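Local coordinates for protein catalase (Pseudomonas syringae, PDB 1M7S) that decomposes hydrogen peroxide into water and oxygen with a heme cofactor, protecting the cell from peroxide damage, at residues 130-135 with 404-409; 263-266 with 271-274. One frame throughout, in Å; residues are numbered along the deposited sequence.

Contact 1: 130-135 with 404-409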
loop_
_atom_site.group_PDB
_atom_site.type_symbol
_atom_site.label_atom_id
_atom_site.label_comp_id
_atom_site.label_asym_id
_atom_site.label_seq_id
_atom_site.Cartn_x
_atom_site.Cartn_y
_atom_site.Cartn_z
ATOM N N PHE A 130 0.332 -26.867 -18.462
ATOM C CA PHE A 130 -0.490 -27.910 -17.874
ATOM C C PHE A 130 -1.964 -27.682 -18.115
ATOM O O PHE A 130 -2.713 -28.676 -18.016
ATOM C CB PHE A 130 -0.233 -27.966 -16.360
ATOM C CG PHE A 130 1.242 -28.006 -16.015
ATOM C CD1 PHE A 130 1.946 -26.849 -15.715
ATOM C CD2 PHE A 130 1.866 -29.229 -15.871
ATOM C CE1 PHE A 130 3.290 -26.913 -15.371
ATOM C CE2 PHE A 130 3.198 -29.314 -15.505
ATOM C CZ PHE A 130 3.920 -28.156 -15.270
ATOM N N ILE A 131 -2.381 -26.411 -18.246
ATOM C CA ILE A 131 -3.830 -26.200 -18.369
ATOM C C ILE A 131 -4.130 -25.381 -19.625
ATOM O O ILE A 131 -3.146 -24.894 -20.178
ATOM C CB ILE A 131 -4.396 -25.448 -17.145
ATOM C CG1 ILE A 131 -3.580 -24.191 -16.888
ATOM C CG2 ILE A 131 -4.458 -26.391 -15.951
ATOM C CD1 ILE A 131 -4.177 -23.235 -15.832
ATOM N N ARG A 132 -5.401 -25.312 -20.047
ATOM C CA ARG A 132 -5.615 -24.565 -21.297
ATOM C C ARG A 132 -6.548 -23.391 -21.164
ATOM O O ARG A 132 -6.926 -22.836 -22.223
ATOM C CB ARG A 132 -6.140 -25.582 -22.348
ATOM C CG ARG A 132 -7.396 -26.301 -21.881
ATOM C CD ARG A 132 -8.017 -27.113 -22.990
ATOM N NE ARG A 132 -7.206 -28.115 -23.662
ATOM C CZ ARG A 132 -7.512 -29.415 -23.596
ATOM N NH1 ARG A 132 -6.796 -30.265 -24.328
ATOM N NH2 ARG A 132 -8.506 -29.825 -22.783
ATOM N N ASP A 133 -7.013 -23.095 -19.927
ATOM C CA ASP A 133 -7.914 -21.956 -19.766
ATOM C C ASP A 133 -7.455 -21.214 -18.529
ATOM O O ASP A 133 -7.265 -21.879 -17.513
ATOM C CB ASP A 133 -9.398 -22.384 -19.702
ATOM C CG ASP A 133 -10.371 -21.231 -19.736
ATOM O OD1 ASP A 133 -10.179 -20.249 -18.959
ATOM O OD2 ASP A 133 -11.395 -21.217 -20.509
ATOM N N ALA A 134 -7.252 -19.920 -18.579
ATOM C CA ALA A 134 -6.764 -19.129 -17.444
ATOM C C ALA A 134 -7.691 -19.106 -16.255
ATOM O O ALA A 134 -7.187 -18.898 -15.136
ATOM C CB ALA A 134 -6.445 -17.704 -17.901
ATOM N N ILE A 135 -8.994 -19.425 -16.410
ATOM C CA ILE A 135 -9.817 -19.511 -15.195
ATOM C C ILE A 135 -9.289 -20.583 -14.241
ATOM O O ILE A 135 -9.582 -20.526 -13.034
ATOM C CB ILE A 135 -11.293 -19.686 -15.632
ATOM C CG1 ILE A 135 -12.263 -19.226 -14.535
ATOM C CG2 ILE A 135 -11.595 -21.128 -16.062
ATOM C CD1 ILE A 135 -13.647 -18.986 -15.131
ATOM N N ALA A 404 -17.742 -23.048 -22.620
ATOM C CA ALA A 404 -17.690 -24.464 -23.009
ATOM C C ALA A 404 -16.273 -24.820 -23.438
ATOM O O ALA A 404 -15.605 -23.985 -24.055
ATOM C CB ALA A 404 -18.713 -24.729 -24.146
ATOM N N LYS A 405 -15.861 -26.029 -23.095
ATOM C CA LYS A 405 -14.501 -26.436 -23.458
ATOM C C LYS A 405 -14.267 -26.448 -24.958
ATOM O O LYS A 405 -15.180 -26.578 -25.796
ATOM C CB LYS A 405 -14.235 -27.843 -22.874
ATOM C CG LYS A 405 -15.355 -28.780 -23.296
ATOM C CD LYS A 405 -14.890 -30.199 -23.637
ATOM C CE LYS A 405 -15.225 -30.432 -25.108
ATOM N NZ LYS A 405 -14.432 -31.438 -25.851
ATOM N N ILE A 406 -12.971 -26.335 -25.343
ATOM C CA ILE A 406 -12.682 -26.368 -26.778
ATOM C C ILE A 406 -13.127 -27.712 -27.321
ATOM O O ILE A 406 -13.182 -28.670 -26.561
ATOM C CB ILE A 406 -11.190 -26.183 -27.094
ATOM C CG1 ILE A 406 -10.327 -27.142 -26.276
ATOM C CG2 ILE A 406 -10.880 -24.693 -26.873
ATOM C CD1 ILE A 406 -8.836 -27.064 -26.739
ATOM N N THR A 407 -13.388 -27.778 -28.628
ATOM C CA THR A 407 -13.966 -28.981 -29.202
ATOM C C THR A 407 -13.020 -30.091 -29.614
ATOM O O THR A 407 -13.510 -31.157 -30.047
ATOM C CB THR A 407 -14.786 -28.582 -30.454
ATOM O OG1 THR A 407 -13.977 -27.824 -31.368
ATOM C CG2 THR A 407 -15.984 -27.750 -30.043
ATOM N N ARG A 408 -11.724 -29.885 -29.680
ATOM C CA ARG A 408 -10.774 -30.938 -30.000
ATOM C C ARG A 408 -9.809 -31.037 -28.802
ATOM O O ARG A 408 -9.242 -29.970 -28.517
ATOM C CB ARG A 408 -9.935 -30.526 -31.230
ATOM C CG ARG A 408 -10.716 -30.674 -32.535
ATOM C CD ARG A 408 -9.921 -30.049 -33.697
ATOM N NE ARG A 408 -9.917 -28.588 -33.587
ATOM C CZ ARG A 408 -9.375 -27.698 -34.378
ATOM N NH1 ARG A 408 -8.680 -28.084 -35.428
ATOM N NH2 ARG A 408 -9.475 -26.389 -34.095
ATOM N N GLU A 409 -9.759 -32.128 -28.060
ATOM C CA GLU A 409 -8.801 -32.099 -26.916
ATOM C C GLU A 409 -7.520 -32.873 -27.121
ATOM O O GLU A 409 -6.456 -32.452 -26.616
ATOM C CB GLU A 409 -9.549 -32.701 -25.723
ATOM C CG GLU A 409 -10.643 -31.789 -25.154
ATOM C CD GLU A 409 -11.027 -32.317 -23.781
ATOM O OE1 GLU A 409 -10.292 -32.145 -22.772
ATOM O OE2 GLU A 409 -12.104 -32.963 -23.725
#
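Arg132 NH2 reaches Glu409 OE1 at 2.9 Å in a salt bridge whose hydrogen bond is bent, with an N-H...O angle of 144°. The oxygen sits near the edge of the guanidinium but tilted from its plane, and is met on its anti side; the two flat groups stand 75° apart, so the pair is joined through NH2 and OE1 at a steep angle, not as a coplanar bidentate pair. Over one face of the guanidinium lies the end of Ile406, its CD1 3.6 Å from Arg132 NE and 3.8 Å from Arg132 CD. The arginine chain is bent at chi3 (56°), which turns its head toward the glutamate while CD and NE stay against the isoleucine.

Glu409 OE2 forms a longer salt bridge with Lys405 NZ, at 3.5 Å, and OE1 also accepts from Asn411 ND2. Arg132 NH1 is shared between Asn411 OD1 and the carboxylate of Asp274. Next to the arginine, Asp133 OD1 closes an Asx turn on Ile135 N (2.9 Å). Glu409 and Asp274 probably balance the charge of Arg132, while Lys405 adds a second positive charge to Glu409, in a surface salt-bridge network joining the loops before helices 137-144 and 413-421.

Contact 2: 263-266 with 271-274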
loop_
_atom_site.group_PDB
_atom_site.type_symbol
_atom_site.label_atom_id
_atom_site.label_comp_id
_atom_site.label_asym_id
_atom_site.label_seq_id
_atom_site.Cartn_x
_atom_site.Cartn_y
_atom_site.Cartn_z
ATOM N N GLU A 263 -7.177 -19.855 -41.782
ATOM C CA GLU A 263 -7.948 -20.853 -42.519
ATOM C C GLU A 263 -7.403 -22.271 -42.447
ATOM O O GLU A 263 -8.030 -23.256 -42.877
ATOM C CB GLU A 263 -7.941 -20.394 -43.996
ATOM C CG GLU A 263 -6.586 -19.908 -44.446
ATOM C CD GLU A 263 -6.226 -18.464 -44.143
ATOM O OE1 GLU A 263 -6.737 -17.679 -43.366
ATOM O OE2 GLU A 263 -5.322 -18.006 -44.914
ATOM N N GLU A 264 -6.200 -22.462 -41.901
ATOM C CA GLU A 264 -5.615 -23.772 -41.756
ATOM C C GLU A 264 -5.892 -24.434 -40.404
ATOM O O GLU A 264 -5.691 -25.637 -40.325
ATOM C CB GLU A 264 -4.079 -23.667 -41.840
ATOM C CG GLU A 264 -3.588 -22.886 -43.060
ATOM C CD GLU A 264 -2.089 -23.138 -43.205
ATOM O OE1 GLU A 264 -1.809 -24.210 -43.804
ATOM O OE2 GLU A 264 -1.250 -22.326 -42.759
ATOM N N LEU A 265 -6.298 -23.679 -39.397
ATOM C CA LEU A 265 -6.420 -24.272 -38.066
ATOM C C LEU A 265 -7.399 -25.410 -37.907
ATOM O O LEU A 265 -7.204 -26.300 -37.033
ATOM C CB LEU A 265 -6.741 -23.132 -37.038
ATOM C CG LEU A 265 -5.783 -21.943 -37.163
ATOM C CD1 LEU A 265 -5.938 -20.970 -35.969
ATOM C CD2 LEU A 265 -4.317 -22.326 -37.215
ATOM N N ALA A 266 -8.508 -25.325 -38.667
ATOM C CA ALA A 266 -9.536 -26.337 -38.482
ATOM C C ALA A 266 -9.121 -27.677 -39.056
ATOM O O ALA A 266 -9.733 -28.699 -38.705
ATOM C CB ALA A 266 -10.850 -25.860 -39.119
ATOM N N ASP A 271 -6.522 -28.758 -31.376
ATOM C CA ASP A 271 -6.774 -27.318 -31.594
ATOM C C ASP A 271 -5.405 -26.655 -31.542
ATOM O O ASP A 271 -4.690 -26.724 -30.526
ATOM C CB ASP A 271 -7.642 -26.809 -30.433
ATOM C CG ASP A 271 -8.104 -25.384 -30.692
ATOM O OD1 ASP A 271 -9.294 -25.108 -30.417
ATOM O OD2 ASP A 271 -7.420 -24.490 -31.231
ATOM N N PRO A 272 -4.971 -25.971 -32.590
ATOM C CA PRO A 272 -3.703 -25.287 -32.621
ATOM C C PRO A 272 -3.605 -24.173 -31.588
ATOM O O PRO A 272 -2.462 -23.804 -31.316
ATOM C CB PRO A 272 -3.484 -24.719 -34.052
ATOM C CG PRO A 272 -4.444 -25.626 -34.805
ATOM C CD PRO A 272 -5.657 -25.893 -33.882
ATOM N N LEU A 273 -4.722 -23.644 -31.071
ATOM C CA LEU A 273 -4.608 -22.620 -30.027
ATOM C C LEU A 273 -4.801 -23.203 -28.629
ATOM O O LEU A 273 -5.022 -22.475 -27.655
ATOM C CB LEU A 273 -5.631 -21.530 -30.310
ATOM C CG LEU A 273 -5.527 -20.869 -31.711
ATOM C CD1 LEU A 273 -6.596 -19.801 -31.797
ATOM C CD2 LEU A 273 -4.126 -20.352 -31.975
ATOM N N ASP A 274 -4.577 -24.506 -28.495
ATOM C CA ASP A 274 -4.602 -25.181 -27.190
ATOM C C ASP A 274 -3.179 -25.147 -26.595
ATOM O O ASP A 274 -2.210 -25.625 -27.203
ATOM C CB ASP A 274 -5.029 -26.628 -27.407
ATOM C CG ASP A 274 -5.003 -27.547 -26.236
ATOM O OD1 ASP A 274 -5.348 -28.748 -26.444
ATOM O OD2 ASP A 274 -4.620 -27.046 -25.151
#
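With chi1 at -50° and chi2 at -169°, Leu265 sets CG anti to its carbonyl carbon and spreads its two methyls over different neighbours, CD2 to Pro272 and CD1 to Leu273. CD2 lies 4.1 Å from Pro272 CB, and the proline ring crosses the leucine at a slant. The other end of that ring rests on the backbone, Pro272 CD being 3.5 Å from Leu265 O. The end of Leu273 comes closer than the direction of its CB suggests, its CG 4.3 Å from Leu265 CD1. The contact between the two segments is therefore largely apolar, without a hydrogen bond across it, and Tyr207 of strand 205-214 packs against both leucines.

What presents Pro272 and Leu273 is a tight turn. Asp274 N donates to Asp271 O at 3.0 Å, and Asp271 OD2 accepts from Leu273 N at 2.8 Å, met on its anti side and 25° out of the carboxylate plane. The aspartate thus takes up a second amide of the turn, while Pro272 O accepts from the indole of Trp279. The backbone bond closes a type I beta turn with Pro272 at its second position; the Asp271 side chain overlays an Asx turn at its start. The turn packs against the earlier residues 263-266 of the same connection between strands 252-260 and 284-295, neighbours in the antiparallel sheet of the catalase beta-barrel.

From the N terminus, the chain runs through the first four barrel strands and enters contact 1 at 130-135, just ahead of helix 137-144. Contact 2 comes next and closes locally, 263-266 on 271-274, within the connection between strands 252-260 and 284-295. Only at 404-409, before helix 413-421, does contact 1 close, so the small loop of contact 2 is nested within its much larger one. The two are joined directly: the second carboxylate at the arginine of contact 1 belongs to contact 2, and Arg408 NH1 probably donates to Leu265 O. Together they tie the barrel's inter-strand connection to the loops leading into the two helices.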